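Local structure of ABC transporter, substrate binding protein (Agrobacterium tumefaciens, 3C9H) at residues A[131-136]-A[297-302]. The protein probably captures a solute in the periplasm and delivers it to an ABC transporter for import, and binds a magnesium ion. Residues are numbered along the deposited sequence; the frame is centred on the assembly and turned at random.
Sequences ALTFEP and LQIPAV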
# COMPACT_ATOMS: atom_id res chain seq x y z
N ALA A 131 -11.54 3.65 -1.58
CA ALA A 131 -10.64 2.51 -1.43
C ALA A 131 -10.80 1.66 -2.66
O ALA A 131 -11.93 1.26 -3.00
CB ALA A 131 -11.02 1.68 -0.19
N LEU A 132 -9.71 1.32 -3.32
CA LEU A 132 -9.78 0.65 -4.64
C LEU A 132 -9.20 -0.75 -4.76
O LEU A 132 -9.39 -1.41 -5.80
CB LEU A 132 -9.15 1.56 -5.71
CG LEU A 132 -9.78 2.95 -5.82
CD1 LEU A 132 -8.89 3.90 -6.68
CD2 LEU A 132 -11.19 2.84 -6.40
N THR A 133 -8.46 -1.19 -3.74
CA THR A 133 -7.77 -2.46 -3.73
C THR A 133 -7.94 -3.08 -2.34
O THR A 133 -8.42 -2.43 -1.42
CB THR A 133 -6.25 -2.28 -3.96
OG1 THR A 133 -5.65 -1.64 -2.82
CG2 THR A 133 -5.97 -1.47 -5.25
N PHE A 134 -7.50 -4.33 -2.20
CA PHE A 134 -7.59 -5.06 -0.92
C PHE A 134 -6.28 -5.89 -0.82
O PHE A 134 -6.19 -6.97 -1.39
CB PHE A 134 -8.86 -5.92 -0.99
CG PHE A 134 -9.35 -6.46 0.33
CD1 PHE A 134 -10.05 -5.64 1.22
CD2 PHE A 134 -9.16 -7.79 0.66
CE1 PHE A 134 -10.53 -6.15 2.44
CE2 PHE A 134 -9.63 -8.31 1.88
CZ PHE A 134 -10.31 -7.48 2.76
N GLU A 135 -5.27 -5.34 -0.15
CA GLU A 135 -3.87 -5.88 -0.17
C GLU A 135 -3.31 -6.18 1.23
O GLU A 135 -3.29 -5.31 2.07
CB GLU A 135 -2.94 -4.87 -0.88
CG GLU A 135 -3.23 -4.76 -2.39
CD GLU A 135 -2.48 -3.59 -3.01
OE1 GLU A 135 -1.25 -3.71 -3.17
OE2 GLU A 135 -3.12 -2.55 -3.28
N PRO A 136 -2.87 -7.43 1.48
CA PRO A 136 -2.39 -7.81 2.81
C PRO A 136 -0.91 -7.50 3.06
O PRO A 136 -0.13 -7.42 2.11
CB PRO A 136 -2.62 -9.31 2.84
CG PRO A 136 -2.34 -9.75 1.41
CD PRO A 136 -2.92 -8.58 0.57
N LEU A 297 -2.20 -7.76 -12.08
CA LEU A 297 -1.25 -7.16 -11.14
C LEU A 297 -1.23 -7.85 -9.78
O LEU A 297 -0.54 -7.38 -8.87
CB LEU A 297 -1.56 -5.66 -10.95
CG LEU A 297 -1.93 -4.80 -12.17
CD1 LEU A 297 -2.11 -3.34 -11.77
CD2 LEU A 297 -0.90 -4.96 -13.27
N GLN A 298 -2.00 -8.93 -9.60
CA GLN A 298 -2.08 -9.59 -8.30
C GLN A 298 -2.51 -8.62 -7.19
O GLN A 298 -2.09 -8.75 -6.05
CB GLN A 298 -0.73 -10.22 -7.93
CG GLN A 298 -0.27 -11.32 -8.85
CD GLN A 298 -0.80 -12.65 -8.41
OE1 GLN A 298 -1.99 -12.79 -8.09
NE2 GLN A 298 0.06 -13.65 -8.38
N ILE A 299 -3.35 -7.64 -7.55
CA ILE A 299 -3.89 -6.69 -6.61
C ILE A 299 -5.40 -6.98 -6.50
O ILE A 299 -6.14 -6.78 -7.47
CB ILE A 299 -3.66 -5.27 -7.07
CG1 ILE A 299 -2.14 -4.99 -7.13
CG2 ILE A 299 -4.41 -4.31 -6.15
CD1 ILE A 299 -1.80 -3.60 -7.65
N PRO A 300 -5.83 -7.55 -5.37
CA PRO A 300 -7.24 -7.91 -5.27
C PRO A 300 -8.22 -6.73 -5.36
O PRO A 300 -7.98 -5.65 -4.80
CB PRO A 300 -7.32 -8.66 -3.94
CG PRO A 300 -5.90 -9.17 -3.71
CD PRO A 300 -5.07 -8.03 -4.19
N ALA A 301 -9.29 -6.96 -6.11
CA ALA A 301 -10.28 -5.94 -6.48
C ALA A 301 -11.32 -5.73 -5.38
O ALA A 301 -11.63 -6.65 -4.60
CB ALA A 301 -10.98 -6.34 -7.81
N VAL A 302 -11.85 -4.51 -5.33
CA VAL A 302 -12.95 -4.12 -4.45
C VAL A 302 -14.31 -4.02 -5.21
O VAL A 302 -15.36 -4.06 -4.58
CB VAL A 302 -12.60 -2.77 -3.75
CG1 VAL A 302 -13.80 -2.16 -3.03
CG2 VAL A 302 -11.45 -2.98 -2.77
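Two partners grip OE2 of Glu135: the hydroxyl of Thr133, which donates a hydrogen bond of 2.7 Å from OG1 to the anti lone pair of OE2, and Arg263, whose NE forms a salt bridge with the same oxygen. The other carboxylate oxygen, OE1, is hydrogen-bonded to Ser237, so both oxygens are held and the group, being paired with a guanidinium, would be expected to stay ionised although buried. Thr133 reaches it by placing OG1 in the crowded position between its backbone N and carbonyl carbon (chi1 69°), where OG1 is also met by the N of Arg263. The same rotamer leaves CG2 anti to the carbonyl carbon, beside the backbone N, and this methyl presses on CG2 of Ile299 at 3.4 Å, tighter than usual for two carbons. The Ile299 methyl also lies over one face of the carboxylate, 3.6 Å from OE2, forming an apolar cover.

In this periplasmic binding protein fold, the segment 131-136 leads into the long strand 135-142, and the loop that follows helix 287-296 runs over it. The magnesium ion bound by Ser41 and Asp43 is about 9 Å from the Glu135 side chain. The backbones are joined by one hydrogen bond, from Phe134 N to Pro300 O at 3.0 Å; it is bent (131° at the hydrogen), and the donor sits above the carbonyl plane. The Pro300 ring packs against the carbonyl of Phe134, with CG 3.2 Å from Phe134 O, a buried oxygen that has no hydrogen-bond partner. Phe134, with CG anti to its backbone N (chi1 -164°), carries its ring off the loop and onto Met315 of helix 312-319. Farther along, CG2 of Val302 packs against the Thr133 carbonyl, 3.4 Å from O, which is hydrogen-bonded to Ser262.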